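Local coordinates for coiled-coil quantitatively-enriched protein 1 (Schizosaccharomyces pombe, PDB 7CUJ), which links telomeres to the meiotic centrosome as a molecular adaptor and is required for normal telomere clustering in meiotic prophase, telomere length regulation and chromosome segregation, at residues A[127-130]-A[131-135]; A[36-39]-A[40-44]. All blocks are in the same frame, centred on the assembly; numbering follows the deposited sequence.

Contact 1: residues A[127-130]-A[131-135]; sequences SNQF and LANTL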
loop_
_atom_site.group_PDB
_atom_site.type_symbol
_atom_site.label_atom_id
_atom_site.label_comp_id
_atom_site.label_asym_id
_atom_site.label_seq_id
_atom_site.Cartn_x
_atom_site.Cartn_y
_atom_site.Cartn_z
ATOM N N SER A 127 -3.971 -14.892 -25.633
ATOM C CA SER A 127 -5.001 -13.992 -25.137
ATOM C C SER A 127 -4.549 -12.535 -25.233
ATOM O O SER A 127 -4.726 -11.766 -24.291
ATOM C CB SER A 127 -5.417 -14.361 -23.730
ATOM O OG SER A 127 -4.331 -14.212 -22.831
ATOM N N ASN A 128 -3.991 -12.164 -26.391
ATOM C CA ASN A 128 -3.465 -10.827 -26.620
ATOM C C ASN A 128 -3.294 -10.599 -28.120
ATOM O O ASN A 128 -2.594 -11.358 -28.788
ATOM C CB ASN A 128 -2.141 -10.610 -25.882
ATOM C CG ASN A 128 -1.724 -9.156 -25.870
ATOM O OD1 ASN A 128 -0.993 -8.709 -26.750
ATOM N ND2 ASN A 128 -2.208 -8.404 -24.895
ATOM N N GLN A 129 -3.924 -9.533 -28.632
ATOM C CA GLN A 129 -3.951 -9.259 -30.061
ATOM C C GLN A 129 -2.555 -8.880 -30.551
ATOM O O GLN A 129 -2.087 -9.417 -31.549
ATOM C CB GLN A 129 -4.987 -8.185 -30.396
ATOM C CG GLN A 129 -5.129 -7.911 -31.889
ATOM C CD GLN A 129 -5.599 -9.121 -32.664
ATOM O OE1 GLN A 129 -6.707 -9.616 -32.466
ATOM N NE2 GLN A 129 -4.756 -9.604 -33.561
ATOM N N PHE A 130 -1.900 -7.960 -29.834
ATOM C CA PHE A 130 -0.591 -7.468 -30.229
ATOM C C PHE A 130 0.398 -8.624 -30.363
ATOM O O PHE A 130 1.116 -8.710 -31.357
ATOM C CB PHE A 130 -0.082 -6.396 -29.259
ATOM C CG PHE A 130 1.379 -6.071 -29.442
ATOM C CD1 PHE A 130 1.817 -5.384 -30.565
ATOM C CD2 PHE A 130 2.322 -6.488 -28.514
ATOM C CE1 PHE A 130 3.163 -5.109 -30.750
ATOM C CE2 PHE A 130 3.669 -6.209 -28.698
ATOM C CZ PHE A 130 4.087 -5.520 -29.815
ATOM N N LEU A 131 0.427 -9.501 -29.352
ATOM C CA LEU A 131 1.386 -10.594 -29.307
ATOM C C LEU A 131 1.082 -11.611 -30.403
ATOM O O LEU A 131 2.001 -12.150 -31.011
ATOM C CB LEU A 131 1.369 -11.242 -27.920
ATOM C CG LEU A 131 2.027 -10.424 -26.810
ATOM C CD1 LEU A 131 1.853 -11.105 -25.461
ATOM C CD2 LEU A 131 3.501 -10.192 -27.107
ATOM N N ALA A 132 -0.213 -11.855 -30.645
ATOM C CA ALA A 132 -0.648 -12.706 -31.742
ATOM C C ALA A 132 -0.015 -12.232 -33.050
ATOM O O ALA A 132 0.541 -13.035 -33.794
ATOM C CB ALA A 132 -2.155 -12.713 -31.832
ATOM N N ASN A 133 -0.090 -10.919 -33.299
ATOM C CA ASN A 133 0.413 -10.317 -34.524
ATOM C C ASN A 133 1.934 -10.446 -34.582
ATOM O O ASN A 133 2.484 -10.808 -35.620
ATOM C CB ASN A 133 0.004 -8.847 -34.657
ATOM C CG ASN A 133 -1.493 -8.621 -34.618
ATOM O OD1 ASN A 133 -2.277 -9.545 -34.829
ATOM N ND2 ASN A 133 -1.899 -7.389 -34.354
ATOM N N THR A 134 2.594 -10.137 -33.459
ATOM C CA THR A 134 4.045 -10.136 -33.373
ATOM C C THR A 134 4.580 -11.558 -33.546
ATOM O O THR A 134 5.577 -11.759 -34.235
ATOM C CB THR A 134 4.528 -9.474 -32.074
ATOM O OG1 THR A 134 3.945 -8.173 -31.978
ATOM C CG2 THR A 134 6.035 -9.363 -31.984
ATOM N N LEU A 135 3.903 -12.535 -32.927
ATOM C CA LEU A 135 4.321 -13.929 -32.982
ATOM C C LEU A 135 4.203 -14.423 -34.422
ATOM O O LEU A 135 5.155 -14.981 -34.962
ATOM C CB LEU A 135 3.435 -14.762 -32.047
ATOM C CG LEU A 135 4.100 -15.888 -31.251
ATOM C CD1 LEU A 135 3.147 -17.062 -31.101
ATOM C CD2 LEU A 135 5.408 -16.349 -31.877
#
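One face of the Phe130 ring carries the hydroxyl of Thr134, whose OG1 stands 3.3 Å above the ring plane, displaced toward the rim and nearest CE1 and CZ. With CG anti to the backbone N (chi1 167°), the ring leans along the helix to meet this hydroxyl. At the ring's CD2 corner the methyl CD2 of Leu131 packs at 4.1 Å. The other flat groups are amides. Those of Gln129 and Asn133 are inclined 36° to each other, and Gln129 NE2 donates to Asn133 OD1 at 2.8 Å; the acceptor lies in the Gln129 amide plane, but the N-H...O angle is only 135°, so the bond is bent, and the donor sits tilted from the Asn133 carbonyl plane. The Gln129 chain is bent at chi2, which brings its amide back over the first turn. Asn128 is the N-cap of helix 129-141: its OD1 takes the N-H of Leu131 at 3.1 Å on an in-plane lone pair, and Leu131 CG rests 3.5 Å from the same oxygen. This helix follows strand 121-126 of the parallel sheet, so the capped turn is the strand-to-helix connection of a beta-alpha unit, with Ala132 and Leu135 resting on strands 121-126 and 162-166. Backbone bonds Ala132 N to Asn128 O and Asn133 N to Gln129 O start the helix. Phe130 O is gripped twice by Thr134, by N in the carbonyl plane and by OG1 from above it, each at 2.9 Å; the second bond satisfies the buried threonine hydroxyl within its own helix.

Contact 2: residues A[36-39]-A[40-44]; sequences CIDH and FCTGP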
loop_
_atom_site.group_PDB
_atom_site.type_symbol
_atom_site.label_atom_id
_atom_site.label_comp_id
_atom_site.label_asym_id
_atom_site.label_seq_id
_atom_site.Cartn_x
_atom_site.Cartn_y
_atom_site.Cartn_z
ATOM N N CYS A 36 -2.223 -4.630 -0.287
ATOM C CA CYS A 36 -3.438 -5.186 -0.857
ATOM C C CYS A 36 -3.434 -6.715 -0.789
ATOM O O CYS A 36 -4.458 -7.320 -0.480
ATOM C CB CYS A 36 -3.575 -4.736 -2.307
ATOM S SG CYS A 36 -5.206 -5.072 -3.014
ATOM N N ILE A 37 -2.283 -7.328 -1.090
ATOM C CA ILE A 37 -2.151 -8.776 -1.084
ATOM C C ILE A 37 -2.270 -9.279 0.353
ATOM O O ILE A 37 -3.016 -10.224 0.618
ATOM C CB ILE A 37 -0.837 -9.224 -1.763
ATOM C CG1 ILE A 37 -0.923 -9.109 -3.289
ATOM C CG2 ILE A 37 -0.448 -10.630 -1.333
ATOM C CD1 ILE A 37 0.412 -9.188 -3.996
ATOM N N ASP A 38 -1.550 -8.618 1.270
ATOM C CA ASP A 38 -1.544 -8.988 2.675
ATOM C C ASP A 38 -2.965 -8.918 3.233
ATOM O O ASP A 38 -3.388 -9.813 3.962
ATOM C CB ASP A 38 -0.560 -8.133 3.478
ATOM C CG ASP A 38 -0.573 -8.436 4.967
ATOM O OD1 ASP A 38 -0.186 -9.564 5.344
ATOM O OD2 ASP A 38 -0.984 -7.546 5.738
ATOM N N HIS A 39 -3.691 -7.857 2.867
ATOM C CA HIS A 39 -5.055 -7.642 3.323
ATOM C C HIS A 39 -5.964 -8.758 2.814
ATOM O O HIS A 39 -6.660 -9.399 3.598
ATOM C CB HIS A 39 -5.549 -6.254 2.893
ATOM C CG HIS A 39 -6.907 -5.917 3.410
ATOM N ND1 HIS A 39 -7.099 -5.320 4.646
ATOM C CD2 HIS A 39 -8.135 -6.086 2.873
ATOM C CE1 HIS A 39 -8.388 -5.139 4.845
ATOM N NE2 HIS A 39 -9.046 -5.597 3.771
ATOM N N PHE A 40 -5.920 -8.989 1.496
ATOM C CA PHE A 40 -6.810 -9.906 0.804
ATOM C C PHE A 40 -6.564 -11.352 1.236
ATOM O O PHE A 40 -7.501 -12.147 1.292
ATOM C CB PHE A 40 -6.637 -9.743 -0.708
ATOM C CG PHE A 40 -7.367 -10.759 -1.547
ATOM C CD1 PHE A 40 -8.745 -10.692 -1.703
ATOM C CD2 PHE A 40 -6.676 -11.775 -2.192
ATOM C CE1 PHE A 40 -9.417 -11.624 -2.480
ATOM C CE2 PHE A 40 -7.349 -12.706 -2.969
ATOM C CZ PHE A 40 -8.718 -12.629 -3.112
ATOM N N CYS A 41 -5.303 -11.682 1.541
ATOM C CA CYS A 41 -4.910 -13.065 1.767
ATOM C C CYS A 41 -4.975 -13.459 3.245
ATOM O O CYS A 41 -4.725 -14.618 3.569
ATOM C CB CYS A 41 -3.511 -13.332 1.221
ATOM S SG CYS A 41 -3.446 -13.462 -0.585
ATOM N N THR A 42 -5.314 -12.517 4.138
ATOM C CA THR A 42 -5.305 -12.818 5.566
ATOM C C THR A 42 -6.683 -12.654 6.206
ATOM O O THR A 42 -6.811 -12.810 7.418
ATOM C CB THR A 42 -4.272 -11.990 6.344
ATOM O OG1 THR A 42 -4.488 -10.607 6.065
ATOM C CG2 THR A 42 -2.841 -12.387 6.045
ATOM N N GLY A 43 -7.711 -12.345 5.407
ATOM C CA GLY A 43 -9.047 -12.205 5.963
ATOM C C GLY A 43 -10.078 -11.726 4.944
ATOM O O GLY A 43 -9.749 -11.491 3.783
ATOM N N PRO A 44 -11.361 -11.579 5.357
ATOM C CA PRO A 44 -12.397 -11.006 4.495
ATOM C C PRO A 44 -11.995 -9.619 3.996
ATOM O O PRO A 44 -11.415 -8.831 4.740
ATOM C CB PRO A 44 -13.611 -10.880 5.431
ATOM C CG PRO A 44 -13.379 -11.932 6.494
ATOM C CD PRO A 44 -11.878 -11.963 6.681
HETATM O O HOH W 1 -3.982 -7.804 6.770
#
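Hydrogen bonds dominate where Thr42 folds back on Asp38, as the last turn of helix 34-41 gives way to loop. Thr42 OG1 donates to the backbone O of Asp38 at 2.5 Å, tilted from the carbonyl plane. A chi1 of 54° sets this hydroxyl between its own backbone N and carbonyl carbon, facing the preceding turn. Before it, Phe40 N reaches Cys36 O, and Cys41 N bonds Ile37 O at 2.9 Å; after it, Thr42 N makes only a weak bond to His39 O at 3.4 Å, and Gly43 leaves the helical path. One water donates both to Thr42 OG1 at 2.9 Å and to Asp38 OD2 at 3.2 Å, tying hydroxyl to carboxylate, while the Thr42 methyl CG2 lies beside that carboxylate, 3.9 Å from Asp38 OD1. Were Thr42 an alanine, the Asp38 carbonyl would probably lose its hydroxyl donor and the water one of its two acceptors.

Apolar contacts are fewer. Ile37 CG2 meets Cys41 SG at 4.2 Å, one turn apart on the side facing Val237 of helix 232-243.

Between subunits, His39 uses both ring nitrogens: NE2 bonds Asp46 of the second subunit and ND1 bonds Lys52 of that subunit, while His39 O accepts from Arg48 of the same neighbour. Ile37, Asp38, Cys41 and Thr42 also pack against a chain of another protein. The last turn thus keeps its hydroxyl, water and carboxylate joined within the chain while its imidazole and a backbone carbonyl bond the partner copy, chemistry consistent with a helix end built into an assembly interface.

Contact 2 comes first along the chain, closing helix 34-41; contact 1 follows later, opening helix 129-141. Their centres lie 33 Å apart and their nearest atoms about 20 Å, so they do not touch. Contact 1, its centre about 13 Å from the centre of the chain, sits in a helix packed on the six-stranded parallel sheet and meets no other protein chain of the assembly. The centre of contact 2 lies about 27 Å from the chain centre, among helices 47-65 and 232-243, where the second copy and a chain of another protein approach. This piece of Ccq1 combines an alpha/beta core with a helical region that contributes to assembly, which is consistent with adaptor activity.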